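Local atomic coordinates of putative glutathionylspermidine synthase (Methylobacillus flagellatus, PDB entry 3N6X), a protein that probably catalyses an ATP-dependent ligation as a circularly permuted ATP-grasp protein, perhaps a glutathionylspermidine synthase. Residues V19-Y24 with A81-R86. Residues are numbered along the deposited sequence; the frame is centred on the assembly and turned at random.
Sequences VIRPIY and ASEWAR
A single salt bridge, Arg21 to Glu83, crosses between residues 19-24 and residues 81-86. The two side chains reach out from facing sides, and NH2 of Arg21 lies 2.9 Å from OE2 of Glu83. As a hydrogen bond this pair is weak, bent to 129° at the hydrogen. The carboxylate sits at the guanidinium edge, with CD of Glu83 close to the guanidinium plane, and the two planes are turned 31° apart. Beyond CG the glutamate is extended, which carries its carboxylate well out from the helix, while the Arg21 chain turns at chi3 (75°) to set its guanidinium.

The bridge ties the N-terminal loop that leads into helix 25-33 to the first turn of helix 81-105, a helix of the circularly permuted ATP-grasp region. It belongs to a wider charge cluster: OE2 of Glu83 also pairs with Arg151, and NE of Arg21 with Glu154. The shared carboxylate probably eases the close approach of the two arginines. Further hydrogen bonds hold both groups in place, from NH1 of Arg21 to the Glu12 carbonyl and from the Ser80 amide to OE1 of Glu83.

Ile23 approaches the helix loosely, its CD1 4.6 Å from OE1 of Glu83. Separately, CG2 of Ile23 lies 3.9 Å above the plane of the Arg21 guanidinium, near its margin.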
loop_
_atom_site.group_PDB
_atom_site.type_symbol
_atom_site.label_atom_id
_atom_site.label_comp_id
_atom_site.label_asym_id
_atom_site.label_seq_id
_atom_site.Cartn_x
_atom_site.Cartn_y
_atom_site.Cartn_z
ATOM N N VAL A 19 20.099 -15.989 -20.286
ATOM C CA VAL A 19 19.239 -17.126 -19.926
ATOM C C VAL A 19 17.939 -16.615 -19.278
ATOM O O VAL A 19 17.978 -15.672 -18.487
ATOM C CB VAL A 19 19.982 -18.122 -18.977
ATOM C CG1 VAL A 19 19.244 -19.459 -18.891
ATOM C CG2 VAL A 19 21.429 -18.334 -19.414
ATOM N N ILE A 20 16.792 -17.214 -19.647
ATOM C CA ILE A 20 15.496 -16.843 -19.081
ATOM C C ILE A 20 15.265 -17.650 -17.801
ATOM O O ILE A 20 15.560 -18.851 -17.774
ATOM C CB ILE A 20 14.347 -17.042 -20.129
ATOM C CG1 ILE A 20 14.531 -16.102 -21.338
ATOM C CG2 ILE A 20 12.956 -16.850 -19.497
ATOM C CD1 ILE A 20 14.059 -16.685 -22.661
ATOM N N ARG A 21 14.780 -16.982 -16.722
ATOM C CA ARG A 21 14.449 -17.648 -15.459
ATOM C C ARG A 21 13.293 -18.634 -15.707
ATOM O O ARG A 21 12.342 -18.293 -16.418
ATOM C CB ARG A 21 14.065 -16.623 -14.378
ATOM C CG ARG A 21 15.262 -16.047 -13.639
ATOM C CD ARG A 21 14.865 -15.047 -12.565
ATOM N NE ARG A 21 14.314 -15.699 -11.371
ATOM C CZ ARG A 21 13.178 -15.335 -10.777
ATOM N NH1 ARG A 21 12.457 -14.334 -11.264
ATOM N NH2 ARG A 21 12.754 -15.974 -9.694
ATOM N N PRO A 22 13.383 -19.880 -15.181
ATOM C CA PRO A 22 12.332 -20.882 -15.462
ATOM C C PRO A 22 10.890 -20.361 -15.451
ATOM O O PRO A 22 10.103 -20.736 -16.325
ATOM C CB PRO A 22 12.560 -21.942 -14.387
ATOM C CG PRO A 22 14.019 -21.879 -14.109
ATOM C CD PRO A 22 14.469 -20.451 -14.355
ATOM N N ILE A 23 10.556 -19.464 -14.493
ATOM C CA ILE A 23 9.206 -18.913 -14.335
ATOM C C ILE A 23 8.698 -18.144 -15.560
ATOM O O ILE A 23 7.497 -18.132 -15.814
ATOM C CB ILE A 23 9.064 -18.097 -13.008
ATOM C CG1 ILE A 23 7.581 -17.946 -12.611
ATOM C CG2 ILE A 23 9.790 -16.734 -13.087
ATOM C CD1 ILE A 23 7.352 -17.747 -11.248
ATOM N N TYR A 24 9.604 -17.515 -16.315
ATOM C CA TYR A 24 9.239 -16.719 -17.487
ATOM C C TYR A 24 9.401 -17.474 -18.839
ATOM O O TYR A 24 9.154 -16.881 -19.893
ATOM C CB TYR A 24 10.053 -15.432 -17.508
ATOM C CG TYR A 24 9.412 -14.287 -16.761
ATOM C CD1 TYR A 24 8.480 -13.458 -17.382
ATOM C CD2 TYR A 24 9.772 -13.996 -15.445
ATOM C CE1 TYR A 24 7.914 -12.374 -16.712
ATOM C CE2 TYR A 24 9.209 -12.916 -14.763
ATOM C CZ TYR A 24 8.271 -12.114 -15.398
ATOM O OH TYR A 24 7.718 -11.051 -14.737
ATOM N N ALA A 81 4.761 -19.829 -6.481
ATOM C CA ALA A 81 4.009 -20.185 -5.289
ATOM C C ALA A 81 4.881 -20.135 -4.035
ATOM O O ALA A 81 4.394 -19.746 -2.979
ATOM C CB ALA A 81 3.401 -21.573 -5.446
ATOM N N SER A 82 6.168 -20.511 -4.150
ATOM C CA SER A 82 7.058 -20.524 -2.985
ATOM C C SER A 82 7.541 -19.110 -2.606
ATOM O O SER A 82 7.593 -18.791 -1.413
ATOM C CB SER A 82 8.224 -21.497 -3.183
ATOM O OG SER A 82 9.119 -21.049 -4.186
ATOM N N GLU A 83 7.856 -18.258 -3.615
ATOM C CA GLU A 83 8.213 -16.838 -3.384
ATOM C C GLU A 83 7.052 -16.123 -2.658
ATOM O O GLU A 83 7.284 -15.417 -1.681
ATOM C CB GLU A 83 8.506 -16.102 -4.719
ATOM C CG GLU A 83 9.835 -16.477 -5.361
ATOM C CD GLU A 83 10.040 -16.049 -6.810
ATOM O OE1 GLU A 83 9.046 -15.680 -7.480
ATOM O OE2 GLU A 83 11.191 -16.150 -7.293
ATOM N N TRP A 84 5.802 -16.341 -3.127
ATOM C CA TRP A 84 4.629 -15.714 -2.529
ATOM C C TRP A 84 4.362 -16.217 -1.122
ATOM O O TRP A 84 3.987 -15.424 -0.266
ATOM C CB TRP A 84 3.390 -15.886 -3.408
ATOM C CG TRP A 84 2.175 -15.212 -2.842
ATOM C CD1 TRP A 84 1.133 -15.810 -2.195
ATOM C CD2 TRP A 84 1.924 -13.795 -2.786
ATOM N NE1 TRP A 84 0.197 -14.866 -1.836
ATOM C CE2 TRP A 84 0.677 -13.617 -2.147
ATOM C CE3 TRP A 84 2.615 -12.659 -3.251
ATOM C CZ2 TRP A 84 0.100 -12.350 -1.964
ATOM C CZ3 TRP A 84 2.018 -11.410 -3.121
ATOM C CH2 TRP A 84 0.784 -11.263 -2.469
ATOM N N ALA A 85 4.568 -17.528 -0.869
ATOM C CA ALA A 85 4.371 -18.094 0.471
ATOM C C ALA A 85 5.324 -17.443 1.502
ATOM O O ALA A 85 4.898 -17.136 2.610
ATOM C CB ALA A 85 4.567 -19.607 0.445
ATOM N N ARG A 86 6.578 -17.166 1.105
ATOM C CA ARG A 86 7.566 -16.520 1.986
ATOM C C ARG A 86 7.197 -15.033 2.179
ATOM O O ARG A 86 7.147 -14.541 3.307
ATOM C CB ARG A 86 8.995 -16.685 1.400
ATOM C CG ARG A 86 10.081 -15.819 2.066
ATOM C CD ARG A 86 10.859 -16.572 3.136
ATOM N NE ARG A 86 12.086 -15.868 3.510
#